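Local coordinates for protein ULam111 (Flavobacterium sp., PDB 5WUT) that probably hydrolyses internal beta-1,3-glucosidic bonds of laminarin, as a beta-jelly-roll laminarinase of glycoside hydrolase family 16, at residues L56-K61 with I204-I208; L91-I97 with I221-F226; Y124-E128 with N211-P215; E128-T134 with T148-D154; F160-A164 with F175-I179. Residues are numbered along the deposited sequence.

Interaction 1 of 5, residues L56-K61 with I204-I208; sequences LVITAK and INMAI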
# COMPACT_ATOMS: atom_id res chain seq x y z
N LEU A 56 1.26 -24.31 -2.16
CA LEU A 56 -0.02 -24.96 -1.88
C LEU A 56 -1.04 -24.40 -2.87
O LEU A 56 -1.25 -23.20 -2.94
CB LEU A 56 -0.47 -24.72 -0.43
CG LEU A 56 -1.93 -25.09 -0.13
CD1 LEU A 56 -2.15 -26.61 -0.22
CD2 LEU A 56 -2.33 -24.58 1.24
N VAL A 57 -1.66 -25.28 -3.66
CA VAL A 57 -2.69 -24.84 -4.59
C VAL A 57 -4.03 -25.44 -4.21
O VAL A 57 -4.22 -26.65 -4.25
CB VAL A 57 -2.36 -25.20 -6.06
CG1 VAL A 57 -3.46 -24.68 -7.00
CG2 VAL A 57 -1.00 -24.62 -6.46
N ILE A 58 -4.96 -24.58 -3.82
CA ILE A 58 -6.31 -25.00 -3.50
C ILE A 58 -7.20 -24.72 -4.69
O ILE A 58 -7.21 -23.60 -5.21
CB ILE A 58 -6.85 -24.27 -2.27
CG1 ILE A 58 -6.00 -24.62 -1.03
CG2 ILE A 58 -8.35 -24.58 -2.06
CD1 ILE A 58 -6.30 -23.76 0.17
N THR A 59 -7.95 -25.73 -5.14
CA THR A 59 -8.84 -25.53 -6.27
C THR A 59 -10.31 -25.64 -5.87
O THR A 59 -10.73 -26.63 -5.25
CB THR A 59 -8.55 -26.54 -7.40
OG1 THR A 59 -7.21 -26.34 -7.88
CG2 THR A 59 -9.51 -26.32 -8.56
N ALA A 60 -11.07 -24.60 -6.20
CA ALA A 60 -12.51 -24.59 -6.02
C ALA A 60 -13.15 -25.19 -7.27
O ALA A 60 -12.82 -24.77 -8.37
CB ALA A 60 -13.01 -23.16 -5.78
N LYS A 61 -14.01 -26.19 -7.07
CA LYS A 61 -14.60 -26.92 -8.19
C LYS A 61 -16.11 -26.98 -8.07
O LYS A 61 -16.66 -26.95 -6.98
CB LYS A 61 -14.06 -28.35 -8.26
CG LYS A 61 -12.54 -28.49 -8.33
CD LYS A 61 -12.16 -29.97 -8.38
CE LYS A 61 -10.83 -30.26 -7.67
NZ LYS A 61 -10.62 -31.74 -7.44
N ILE A 204 -6.18 -21.42 6.34
CA ILE A 204 -6.22 -21.09 4.91
C ILE A 204 -7.46 -21.75 4.34
O ILE A 204 -7.68 -22.95 4.55
CB ILE A 204 -4.97 -21.58 4.16
CG1 ILE A 204 -3.72 -20.92 4.73
CG2 ILE A 204 -5.08 -21.27 2.67
CD1 ILE A 204 -2.41 -21.49 4.14
N ASN A 205 -8.29 -21.01 3.61
CA ASN A 205 -9.45 -21.66 3.01
C ASN A 205 -9.92 -20.91 1.78
O ASN A 205 -9.52 -19.78 1.53
CB ASN A 205 -10.60 -21.79 4.02
CG ASN A 205 -11.32 -20.48 4.25
OD1 ASN A 205 -10.86 -19.65 5.03
ND2 ASN A 205 -12.45 -20.28 3.55
N MET A 206 -10.80 -21.54 1.02
CA MET A 206 -11.48 -20.82 -0.05
C MET A 206 -12.95 -21.21 -0.06
O MET A 206 -13.31 -22.36 -0.35
CB MET A 206 -10.81 -21.09 -1.41
CG MET A 206 -11.59 -20.48 -2.58
SD MET A 206 -10.69 -20.36 -4.15
CE MET A 206 -9.89 -21.95 -4.23
N ALA A 207 -13.79 -20.27 0.34
CA ALA A 207 -15.23 -20.50 0.37
C ALA A 207 -15.91 -20.08 -0.95
O ALA A 207 -15.34 -19.38 -1.79
CB ALA A 207 -15.85 -19.76 1.54
N ILE A 208 -17.14 -20.56 -1.13
CA ILE A 208 -17.93 -20.28 -2.33
C ILE A 208 -19.31 -19.80 -1.93
O ILE A 208 -20.02 -20.49 -1.19
CB ILE A 208 -18.07 -21.54 -3.20
CG1 ILE A 208 -16.69 -21.97 -3.70
CG2 ILE A 208 -19.06 -21.28 -4.36
CD1 ILE A 208 -16.65 -23.39 -4.28
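Met206 reaches from strand 200-208 and lays its methyl group over the backbone of 58-60 and the side chains of Ile58 and Ala60: its CE lies 3.3 Å from Ile58 O, 3.7 Å from Ile58 CG2 and 3.7 Å from Ala60 CB. A long, flexible thioether, extended through chi1 and chi2 and bent at its methyl, suits this task, because it spans the space between two strands whose axes come no closer than 8.0 Å. On one side of it Ile58 CD1 meets Ile204 CG2 at 3.7 Å, with Leu56 CD2 adding a looser contact of 4.2 Å to Ile204 CD1. Farther along, Ala60 is small enough to receive two tips, Met206 CE and, at 3.9 Å from its CB, Ile208 CD1. The segments run nearly in the same direction, 14° apart, and face each other as layers of the jelly-roll sandwich; strand 66-80 pairs with both strands. Residues pointing away serve other partners: Thr59 hydrogen-bonds Asp225 on the adjacent strand 224-234, and Asn205 bonds Trp102 and Tyr44. No hydrogen bond joins 56-61 to 204-208. Cohesion therefore rests on exclusion of water and on the fit of branched and unbranched apolar side chains, which with the backbone bury 322 Å².

Interaction 2 of 5, residues L91-I97 with I221-F226; sequences LPVGKGI and IFPQDF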
# COMPACT_ATOMS: atom_id res chain seq x y z
N LEU A 91 -4.36 -14.86 -5.96
CA LEU A 91 -5.80 -14.98 -5.75
C LEU A 91 -6.53 -15.75 -6.84
O LEU A 91 -6.11 -15.71 -8.00
CB LEU A 91 -6.43 -13.59 -5.67
CG LEU A 91 -5.97 -12.71 -4.51
CD1 LEU A 91 -6.49 -11.28 -4.70
CD2 LEU A 91 -6.46 -13.31 -3.20
N PRO A 92 -7.62 -16.44 -6.46
CA PRO A 92 -8.62 -16.89 -7.44
C PRO A 92 -9.42 -15.67 -7.87
O PRO A 92 -9.39 -14.66 -7.17
CB PRO A 92 -9.48 -17.86 -6.66
CG PRO A 92 -9.50 -17.24 -5.28
CD PRO A 92 -8.09 -16.67 -5.09
N VAL A 93 -10.16 -15.76 -8.97
CA VAL A 93 -10.93 -14.61 -9.41
C VAL A 93 -12.33 -15.03 -9.81
O VAL A 93 -12.56 -16.16 -10.23
CB VAL A 93 -10.25 -13.90 -10.60
CG1 VAL A 93 -8.90 -13.34 -10.19
CG2 VAL A 93 -10.06 -14.86 -11.75
N GLY A 94 -13.28 -14.11 -9.65
CA GLY A 94 -14.63 -14.34 -10.14
C GLY A 94 -15.70 -14.18 -9.09
O GLY A 94 -15.45 -14.32 -7.89
N LYS A 95 -16.91 -13.89 -9.54
CA LYS A 95 -18.01 -13.63 -8.62
C LYS A 95 -18.40 -14.87 -7.83
O LYS A 95 -18.77 -15.89 -8.41
CB LYS A 95 -19.22 -13.08 -9.37
CG LYS A 95 -20.38 -12.74 -8.46
CD LYS A 95 -21.58 -12.20 -9.26
CE LYS A 95 -22.15 -13.25 -10.16
NZ LYS A 95 -23.53 -12.90 -10.62
N GLY A 96 -18.32 -14.77 -6.50
CA GLY A 96 -18.73 -15.85 -5.62
C GLY A 96 -17.57 -16.48 -4.85
O GLY A 96 -17.80 -17.13 -3.85
N ILE A 97 -16.35 -16.27 -5.32
CA ILE A 97 -15.19 -16.87 -4.67
C ILE A 97 -14.74 -16.04 -3.45
O ILE A 97 -14.84 -14.81 -3.46
CB ILE A 97 -14.02 -17.06 -5.70
CG1 ILE A 97 -13.23 -18.32 -5.37
CG2 ILE A 97 -13.16 -15.82 -5.83
CD1 ILE A 97 -14.06 -19.57 -5.55
N ILE A 221 -16.97 -19.57 -13.58
CA ILE A 221 -15.60 -19.30 -13.13
C ILE A 221 -14.82 -20.56 -12.75
O ILE A 221 -13.59 -20.54 -12.71
CB ILE A 221 -15.56 -18.32 -11.90
CG1 ILE A 221 -16.02 -19.00 -10.60
CG2 ILE A 221 -16.35 -17.05 -12.19
CD1 ILE A 221 -16.02 -18.04 -9.38
N PHE A 222 -15.52 -21.65 -12.47
CA PHE A 222 -14.87 -22.84 -11.94
C PHE A 222 -14.21 -23.66 -13.04
O PHE A 222 -14.76 -23.78 -14.14
CB PHE A 222 -15.88 -23.69 -11.17
CG PHE A 222 -16.48 -22.98 -10.01
CD1 PHE A 222 -15.71 -22.76 -8.87
CD2 PHE A 222 -17.76 -22.47 -10.06
CE1 PHE A 222 -16.23 -22.08 -7.77
CE2 PHE A 222 -18.29 -21.79 -8.97
CZ PHE A 222 -17.52 -21.59 -7.83
N PRO A 223 -13.05 -24.25 -12.75
CA PRO A 223 -12.35 -24.26 -11.46
C PRO A 223 -11.49 -23.01 -11.20
O PRO A 223 -11.04 -22.38 -12.14
CB PRO A 223 -11.47 -25.51 -11.56
CG PRO A 223 -11.13 -25.58 -13.00
CD PRO A 223 -12.37 -25.11 -13.74
N GLN A 224 -11.28 -22.68 -9.93
CA GLN A 224 -10.43 -21.54 -9.58
C GLN A 224 -9.36 -21.94 -8.59
O GLN A 224 -9.64 -22.66 -7.63
CB GLN A 224 -11.29 -20.41 -8.99
CG GLN A 224 -12.02 -19.56 -10.02
CD GLN A 224 -11.08 -18.83 -10.97
OE1 GLN A 224 -10.03 -18.32 -10.56
NE2 GLN A 224 -11.44 -18.79 -12.24
N ASP A 225 -8.14 -21.43 -8.80
CA ASP A 225 -6.99 -21.74 -7.96
C ASP A 225 -6.62 -20.59 -7.03
O ASP A 225 -6.50 -19.43 -7.46
CB ASP A 225 -5.76 -22.07 -8.80
CG ASP A 225 -5.85 -23.41 -9.51
OD1 ASP A 225 -6.76 -24.21 -9.23
OD2 ASP A 225 -4.96 -23.67 -10.35
N PHE A 226 -6.41 -20.94 -5.76
CA PHE A 226 -5.87 -20.06 -4.72
C PHE A 226 -4.51 -20.65 -4.36
O PHE A 226 -4.44 -21.77 -3.85
CB PHE A 226 -6.82 -20.06 -3.52
CG PHE A 226 -6.38 -19.23 -2.33
CD1 PHE A 226 -5.57 -18.11 -2.45
CD2 PHE A 226 -6.87 -19.56 -1.07
CE1 PHE A 226 -5.23 -17.36 -1.31
CE2 PHE A 226 -6.52 -18.83 0.06
CZ PHE A 226 -5.70 -17.73 -0.06
O HOH W 1 -6.03 -17.33 -10.02
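Hydrogen bonding centres on Gln224, whose amide is used at both ends: OE1 accepts from Val93 N at 3.0 Å in a nearly straight bond, while NE2 donates to Ile221 O at 2.8 Å. Glutamine fits because it can satisfy a donor and an acceptor of the backbone at once, tying the 91-97 connection to the approach of strand 224-234. Apolar packing lies around this bond. Pro92 CD rests 3.9 Å from Phe226 CD1, Ile97 CD1 is 4.0 Å from Phe222 CE1, and Ile221 CD1 is 4.3 Å from Ile97 CB. Backbone conformation supplies the rest: Gly94 to Ile97 form a type II turn with Gly96 in its third position, where a positive phi favours glycine. At Gly94 a beta carbon would lie only 2.5 Å from Ile221 CG2. Within the fold, 91-97 links strands 83-90 and 97-105; Pro92, Ile97 and Phe226 all pack on Met206 of strand 200-208, and Gln224 and Phe226 pair through their backbones with strand 55-63.

Interaction 3 of 5, residues Y124-E128 with N211-P215; sequences YVGKE and NFGGP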
# COMPACT_ATOMS: atom_id res chain seq x y z
N TYR A 124 -10.43 -11.53 0.36
CA TYR A 124 -10.80 -11.06 -0.97
C TYR A 124 -12.09 -11.72 -1.36
O TYR A 124 -12.26 -12.91 -1.12
CB TYR A 124 -9.70 -11.38 -1.97
CG TYR A 124 -9.99 -11.11 -3.43
CD1 TYR A 124 -10.35 -12.15 -4.28
CD2 TYR A 124 -9.85 -9.83 -3.97
CE1 TYR A 124 -10.59 -11.92 -5.63
CE2 TYR A 124 -10.08 -9.59 -5.31
CZ TYR A 124 -10.45 -10.64 -6.13
OH TYR A 124 -10.69 -10.41 -7.46
N VAL A 125 -13.02 -10.95 -1.90
CA VAL A 125 -14.21 -11.57 -2.47
C VAL A 125 -14.24 -11.22 -3.94
O VAL A 125 -14.18 -10.05 -4.31
CB VAL A 125 -15.51 -11.15 -1.75
CG1 VAL A 125 -15.54 -11.75 -0.36
CG2 VAL A 125 -15.66 -9.63 -1.68
N GLY A 126 -14.29 -12.24 -4.78
CA GLY A 126 -14.19 -12.05 -6.21
C GLY A 126 -15.30 -11.18 -6.80
O GLY A 126 -15.15 -10.65 -7.91
N LYS A 127 -16.41 -11.06 -6.08
CA LYS A 127 -17.50 -10.19 -6.52
C LYS A 127 -17.14 -8.71 -6.42
O LYS A 127 -17.84 -7.86 -6.99
CB LYS A 127 -18.77 -10.46 -5.71
CG LYS A 127 -18.65 -10.12 -4.23
CD LYS A 127 -19.98 -10.22 -3.53
CE LYS A 127 -19.86 -9.85 -2.07
NZ LYS A 127 -21.16 -9.94 -1.33
N GLU A 128 -16.06 -8.41 -5.71
CA GLU A 128 -15.55 -7.04 -5.60
C GLU A 128 -14.08 -6.99 -6.00
O GLU A 128 -13.19 -6.98 -5.14
CB GLU A 128 -15.70 -6.49 -4.19
CG GLU A 128 -17.12 -6.30 -3.70
CD GLU A 128 -17.16 -5.62 -2.34
OE1 GLU A 128 -16.36 -4.67 -2.14
OE2 GLU A 128 -17.98 -6.03 -1.48
N ASN A 211 -23.16 -15.78 2.81
CA ASN A 211 -23.55 -14.48 3.32
C ASN A 211 -22.49 -13.40 3.05
O ASN A 211 -22.83 -12.24 2.86
CB ASN A 211 -23.79 -14.61 4.83
CG ASN A 211 -24.03 -13.27 5.52
OD1 ASN A 211 -24.86 -12.48 5.08
ND2 ASN A 211 -23.33 -13.03 6.62
N PHE A 212 -21.23 -13.80 2.95
CA PHE A 212 -20.19 -12.80 2.72
C PHE A 212 -19.61 -12.88 1.31
O PHE A 212 -19.44 -11.86 0.63
CB PHE A 212 -19.09 -12.93 3.78
CG PHE A 212 -18.12 -11.78 3.77
CD1 PHE A 212 -16.87 -11.91 3.17
CD2 PHE A 212 -18.47 -10.57 4.34
CE1 PHE A 212 -15.98 -10.85 3.16
CE2 PHE A 212 -17.58 -9.50 4.33
CZ PHE A 212 -16.34 -9.64 3.73
N GLY A 213 -19.30 -14.09 0.86
CA GLY A 213 -18.71 -14.25 -0.46
C GLY A 213 -19.72 -14.13 -1.58
O GLY A 213 -19.37 -13.84 -2.72
N GLY A 214 -20.99 -14.34 -1.25
CA GLY A 214 -22.03 -14.27 -2.25
C GLY A 214 -23.10 -13.25 -1.90
O GLY A 214 -22.78 -12.15 -1.45
N PRO A 215 -24.37 -13.64 -2.05
CA PRO A 215 -24.79 -15.03 -2.31
C PRO A 215 -24.69 -15.48 -3.76
O PRO A 215 -24.71 -16.69 -4.01
CB PRO A 215 -26.26 -15.02 -1.88
CG PRO A 215 -26.70 -13.61 -2.14
CD PRO A 215 -25.52 -12.76 -1.74
O HOH W 2 -17.15 -13.29 -4.28
O HOH W 3 -19.84 -9.21 1.20
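The ammonium group of Lys127 grips the backbone that follows strand 200-208, donating a short hydrogen bond from NZ to Gly214 O (2.7 Å) and a weak one from NZ to Phe212 O (3.2 Å). A water reinforces the second link, lying 2.9 Å from Lys127 NZ as acceptor and 2.7 Å from Phe212 O as donor. Lysine suits the place: beyond chi1 its chain is fully extended, so that the charge reaches the carbonyls of Phe212 and Gly214, and its methylenes pass over Gly213, with CD 3.8 Å from Gly213 O. A second water joins main chain to main chain, accepting from Lys127 N at 3.0 Å and donating to Gly213 O at 2.8 Å. Residues 125-128 present these groups from a type I turn closed by Glu128 N to Val125 O at 2.9 Å. Packing is more modest. Val125 CG1 touches Phe212 CE1 at 3.7 Å and Gly213 CA at 4.0 Å; the chains are nearest at Val125 and Gly213, 5.6 Å from CA to CA. Gly214 then leads into the cis peptide of Pro215. The contact joins the turn between strands 118-123 and 131-137 to the short helix 210-213, with Trp98 of strand 97-105 packing against both Val125 and Phe212, and Phe133 of strand 131-137 against Val125.

Interaction 4 of 5, residues E128-T134 with T148-D154; sequences EPHMVFT and TKRTRID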
# COMPACT_ATOMS: atom_id res chain seq x y z
N GLU A 128 -16.06 -8.41 -5.71
CA GLU A 128 -15.55 -7.04 -5.60
C GLU A 128 -14.08 -6.99 -6.00
O GLU A 128 -13.19 -6.98 -5.14
CB GLU A 128 -15.70 -6.49 -4.19
CG GLU A 128 -17.12 -6.30 -3.70
CD GLU A 128 -17.16 -5.62 -2.34
OE1 GLU A 128 -16.36 -4.67 -2.14
OE2 GLU A 128 -17.98 -6.03 -1.48
N PRO A 129 -13.81 -6.95 -7.32
CA PRO A 129 -12.42 -6.95 -7.77
C PRO A 129 -11.65 -5.74 -7.26
O PRO A 129 -12.26 -4.71 -6.95
CB PRO A 129 -12.53 -6.92 -9.29
CG PRO A 129 -13.91 -7.43 -9.59
CD PRO A 129 -14.77 -7.01 -8.44
N HIS A 130 -10.33 -5.88 -7.20
CA HIS A 130 -9.43 -4.76 -6.90
C HIS A 130 -9.58 -4.24 -5.48
O HIS A 130 -9.22 -3.09 -5.21
CB HIS A 130 -9.67 -3.61 -7.89
CG HIS A 130 -9.69 -4.04 -9.32
ND1 HIS A 130 -8.90 -5.06 -9.80
CD2 HIS A 130 -10.40 -3.59 -10.38
CE1 HIS A 130 -9.12 -5.21 -11.10
NE2 HIS A 130 -10.02 -4.33 -11.47
N MET A 131 -10.12 -5.06 -4.58
CA MET A 131 -10.27 -4.70 -3.18
C MET A 131 -9.81 -5.84 -2.29
O MET A 131 -10.04 -7.01 -2.61
CB MET A 131 -11.74 -4.38 -2.83
CG MET A 131 -12.41 -3.29 -3.63
SD MET A 131 -11.79 -1.66 -3.20
CE MET A 131 -12.07 -0.80 -4.75
N VAL A 132 -9.16 -5.51 -1.18
CA VAL A 132 -8.94 -6.49 -0.11
C VAL A 132 -9.42 -5.93 1.21
O VAL A 132 -9.58 -4.72 1.37
CB VAL A 132 -7.47 -6.89 0.02
CG1 VAL A 132 -6.97 -7.48 -1.29
CG2 VAL A 132 -6.63 -5.69 0.44
N PHE A 133 -9.64 -6.82 2.17
CA PHE A 133 -10.18 -6.44 3.47
C PHE A 133 -9.23 -6.94 4.55
O PHE A 133 -8.67 -8.02 4.41
CB PHE A 133 -11.58 -7.03 3.67
CG PHE A 133 -12.56 -6.64 2.59
CD1 PHE A 133 -12.60 -7.32 1.38
CD2 PHE A 133 -13.43 -5.59 2.79
CE1 PHE A 133 -13.49 -6.95 0.39
CE2 PHE A 133 -14.33 -5.22 1.80
CZ PHE A 133 -14.36 -5.91 0.60
N THR A 134 -9.03 -6.13 5.59
CA THR A 134 -8.25 -6.52 6.77
C THR A 134 -9.11 -6.20 7.97
O THR A 134 -9.61 -5.08 8.08
CB THR A 134 -6.91 -5.79 6.85
OG1 THR A 134 -7.14 -4.37 6.77
CG2 THR A 134 -6.02 -6.20 5.70
N THR A 148 -12.41 -2.93 10.66
CA THR A 148 -12.14 -3.43 9.33
C THR A 148 -11.73 -2.28 8.44
O THR A 148 -12.01 -1.11 8.72
CB THR A 148 -13.38 -4.16 8.73
OG1 THR A 148 -13.02 -4.80 7.51
CG2 THR A 148 -14.56 -3.22 8.49
N LYS A 149 -11.00 -2.61 7.39
CA LYS A 149 -10.59 -1.62 6.41
C LYS A 149 -10.64 -2.25 5.03
O LYS A 149 -10.15 -3.35 4.83
CB LYS A 149 -9.17 -1.12 6.70
CG LYS A 149 -8.65 -0.10 5.69
CD LYS A 149 -9.23 1.28 5.94
CE LYS A 149 -8.39 2.36 5.27
NZ LYS A 149 -8.63 2.41 3.79
N ARG A 150 -11.25 -1.55 4.08
CA ARG A 150 -11.26 -1.94 2.68
C ARG A 150 -10.17 -1.15 1.96
O ARG A 150 -10.15 0.08 1.99
CB ARG A 150 -12.63 -1.67 2.05
CG ARG A 150 -12.76 -1.98 0.57
CD ARG A 150 -13.99 -1.26 0.02
NE ARG A 150 -15.16 -1.50 0.86
CZ ARG A 150 -16.05 -2.47 0.66
NH1 ARG A 150 -15.91 -3.31 -0.35
NH2 ARG A 150 -17.08 -2.59 1.49
N THR A 151 -9.26 -1.87 1.31
CA THR A 151 -8.14 -1.24 0.62
C THR A 151 -8.22 -1.52 -0.87
O THR A 151 -8.28 -2.66 -1.30
CB THR A 151 -6.79 -1.73 1.17
OG1 THR A 151 -6.72 -1.45 2.57
CG2 THR A 151 -5.63 -1.04 0.46
N ARG A 152 -8.22 -0.45 -1.65
CA ARG A 152 -8.23 -0.57 -3.10
C ARG A 152 -6.85 -0.84 -3.66
O ARG A 152 -5.90 -0.10 -3.39
CB ARG A 152 -8.81 0.68 -3.74
CG ARG A 152 -8.68 0.65 -5.24
CD ARG A 152 -9.31 1.87 -5.90
NE ARG A 152 -8.87 1.99 -7.28
CZ ARG A 152 -9.09 3.06 -8.04
NH1 ARG A 152 -9.76 4.09 -7.54
NH2 ARG A 152 -8.64 3.10 -9.29
N ILE A 153 -6.74 -1.88 -4.48
CA ILE A 153 -5.49 -2.27 -5.11
C ILE A 153 -5.84 -2.84 -6.48
O ILE A 153 -6.26 -3.99 -6.59
CB ILE A 153 -4.71 -3.34 -4.28
CG1 ILE A 153 -4.58 -2.90 -2.81
CG2 ILE A 153 -3.37 -3.64 -4.92
CD1 ILE A 153 -3.83 -3.87 -1.90
N ASP A 154 -5.70 -2.04 -7.54
CA ASP A 154 -6.20 -2.49 -8.85
C ASP A 154 -5.41 -3.64 -9.45
O ASP A 154 -5.88 -4.30 -10.39
CB ASP A 154 -6.21 -1.32 -9.84
CG ASP A 154 -7.31 -0.34 -9.56
OD1 ASP A 154 -8.10 -0.56 -8.61
OD2 ASP A 154 -7.40 0.67 -10.29
O HOH W 4 -7.52 -3.47 4.02
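This is an antiparallel beta hairpin of the jelly roll, strands 131-137 and 148-152, held by paired hydrogen bonds such as Thr151 N to Val132 O (2.9 Å). A type II turn, Glu128 to Met131, leads in; His130 takes its left-handed third position, and Ile153 N bonds His130 O at 2.9 Å. The side chains differ in conformation on the two faces. On one, Met131 (chi1 and chi2 m) curls so that CE lies 3.7 Å from Arg152 CG, while Arg150 bends at chi3 (m) to set its guanidinium beside the Phe133 ring and form a salt bridge with Glu128, though the places of Glu128 OE1 and Arg150 NH1 are less sure. Arg152 stays extended, giving a bidentate salt bridge: NE to Asp154 OD1 at 3.0 Å and NH2 to Asp154 OD2 at 2.9 Å. The other face carries the strand-favouring, beta-branched Val132, Thr134 and Thr151 beside Lys149; just past the strand, Ile153 CD1 comes 4.1 Å from Val132 CG2. Thr151 and Ile153 pack on Ile179 of the second subunit. Thr134 (p) and Thr151 (m) turn their hydroxyls to one shared water, 2.9 Å from Thr134 OG1, 2.6 Å from Thr151 OG1 and 2.8 Å from Lys149 O.

Interaction 5 of 5, residues F160-A164 with F175-I179; sequences FHLYA and FVDNI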
# COMPACT_ATOMS: atom_id res chain seq x y z
N PHE A 160 1.60 -12.71 -7.55
CA PHE A 160 1.63 -12.90 -6.10
C PHE A 160 1.77 -11.56 -5.36
O PHE A 160 2.45 -10.65 -5.83
CB PHE A 160 2.78 -13.84 -5.70
CG PHE A 160 2.49 -15.29 -5.99
CD1 PHE A 160 2.60 -15.78 -7.29
CD2 PHE A 160 2.09 -16.16 -4.97
CE1 PHE A 160 2.31 -17.12 -7.57
CE2 PHE A 160 1.80 -17.49 -5.25
CZ PHE A 160 1.91 -17.97 -6.56
N HIS A 161 1.10 -11.46 -4.21
CA HIS A 161 1.24 -10.31 -3.33
C HIS A 161 1.51 -10.77 -1.91
O HIS A 161 1.31 -11.94 -1.57
CB HIS A 161 -0.01 -9.44 -3.36
CG HIS A 161 -0.26 -8.83 -4.70
ND1 HIS A 161 0.08 -7.52 -5.01
CD2 HIS A 161 -0.79 -9.35 -5.84
CE1 HIS A 161 -0.24 -7.27 -6.26
NE2 HIS A 161 -0.77 -8.36 -6.79
N LEU A 162 1.96 -9.83 -1.08
CA LEU A 162 2.27 -10.11 0.32
C LEU A 162 1.17 -9.57 1.22
O LEU A 162 0.70 -8.43 1.05
CB LEU A 162 3.61 -9.48 0.70
CG LEU A 162 4.82 -9.86 -0.15
CD1 LEU A 162 6.03 -9.12 0.40
CD2 LEU A 162 5.06 -11.35 -0.14
N TYR A 163 0.77 -10.40 2.18
CA TYR A 163 -0.25 -10.04 3.16
C TYR A 163 0.33 -10.30 4.53
O TYR A 163 0.78 -11.40 4.78
CB TYR A 163 -1.52 -10.88 2.94
CG TYR A 163 -2.10 -10.78 1.55
CD1 TYR A 163 -1.60 -11.55 0.50
CD2 TYR A 163 -3.17 -9.94 1.29
CE1 TYR A 163 -2.15 -11.46 -0.77
CE2 TYR A 163 -3.73 -9.85 0.03
CZ TYR A 163 -3.22 -10.61 -1.00
OH TYR A 163 -3.78 -10.51 -2.27
N ALA A 164 0.37 -9.29 5.40
CA ALA A 164 1.07 -9.46 6.66
C ALA A 164 0.44 -8.69 7.81
O ALA A 164 -0.34 -7.76 7.61
CB ALA A 164 2.53 -9.05 6.51
N PHE A 175 -0.42 -5.12 6.69
CA PHE A 175 0.36 -4.69 5.53
C PHE A 175 0.00 -5.46 4.27
O PHE A 175 -0.15 -6.68 4.31
CB PHE A 175 1.87 -4.85 5.77
CG PHE A 175 2.37 -4.19 7.02
CD1 PHE A 175 2.23 -4.81 8.26
CD2 PHE A 175 3.04 -2.98 6.96
CE1 PHE A 175 2.70 -4.21 9.41
CE2 PHE A 175 3.53 -2.38 8.10
CZ PHE A 175 3.36 -2.99 9.34
N VAL A 176 -0.11 -4.76 3.16
CA VAL A 176 -0.18 -5.42 1.88
C VAL A 176 0.96 -4.91 1.03
O VAL A 176 1.15 -3.69 0.92
CB VAL A 176 -1.54 -5.18 1.18
CG1 VAL A 176 -1.59 -5.92 -0.15
CG2 VAL A 176 -2.66 -5.66 2.09
N ASP A 177 1.74 -5.83 0.47
CA ASP A 177 2.95 -5.48 -0.28
C ASP A 177 3.79 -4.47 0.48
O ASP A 177 4.32 -3.52 -0.09
CB ASP A 177 2.58 -4.95 -1.67
CG ASP A 177 1.92 -6.02 -2.54
OD1 ASP A 177 2.20 -7.21 -2.35
OD2 ASP A 177 1.14 -5.65 -3.42
N ASN A 178 3.91 -4.72 1.79
CA ASN A 178 4.76 -3.96 2.70
C ASN A 178 4.25 -2.55 2.97
O ASN A 178 4.96 -1.75 3.57
CB ASN A 178 6.19 -3.90 2.17
CG ASN A 178 6.82 -5.27 2.02
OD1 ASN A 178 6.86 -6.03 2.98
ND2 ASN A 178 7.31 -5.58 0.83
N ILE A 179 3.02 -2.25 2.52
CA ILE A 179 2.40 -0.96 2.84
C ILE A 179 1.42 -1.08 4.01
O ILE A 179 0.51 -1.91 3.98
CB ILE A 179 1.71 -0.39 1.61
CG1 ILE A 179 2.77 -0.12 0.55
CG2 ILE A 179 0.92 0.86 1.96
CD1 ILE A 179 2.24 0.40 -0.74
O HOH W 5 2.84 -6.99 3.23
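One carboxylate, that of Asp177, binds two neighbouring residues of the opposite strand: OD2 accepts from the ring nitrogen His161 ND1 at 2.7 Å and OD1 from the backbone Leu162 N at 2.9 Å, both nearly straight. Asp177 has left the extended strand, with phi and psi near 47° and 43°, yet its own N still bonds Leu162 O at 2.9 Å. The side chain thus supplies an acceptor beyond the last regular strand pair, and aspartate is short enough to do so from within the turn. That turn, Val176 to Ile179, is type I', closed in both directions by Val176 N to Ile179 O (3.0 Å) and Ile179 N to Val176 O (2.9 Å). Aspartate and asparagine are natural choices for its two left-handed positions. Asn178 N also meets a water at 2.9 Å, which weakly reaches Leu162 O at 3.4 Å. Farther on the pairing is regular: Ala164 N to Phe175 O at 2.9 Å and Phe175 N to Ala164 O at 2.8 Å. Tyr163 and Val176 form a non-hydrogen-bonded pair, the valine CG2 4.4 Å from Tyr163 CD2. Phe175, Asp177, Asn178 and Ile179 pack on the second subunit, Ile179 against its counterpart there. Successive hairpins joining strands 161-167, 172-176 and 179-184 make this an antiparallel beta meander, here within a jelly-roll fold.

All five contacts fall within the family 16 region. Interactions 1 and 2, centres 8 Å apart, use strands 55-63 and 224-234, neighbours in the sheet, with Ala60 N probably hydrogen-bonded to Gln224 O. Their segments alternate along the chain, locking its early and late parts together. Interaction 3 lies within the span of interaction 2, 11 Å from it and probably hydrogen-bonded (Gly126 N to Ile97 O), and shares Glu128 with interaction 4. Within the span of interaction 3, hairpin 4 closes before hairpin 5 opens; they pack through Ile153 and Val176. The contacts follow a curved path, about 20 Å between the centres of 1 and 5, with only interactions 4 and 5 touching the second subunit.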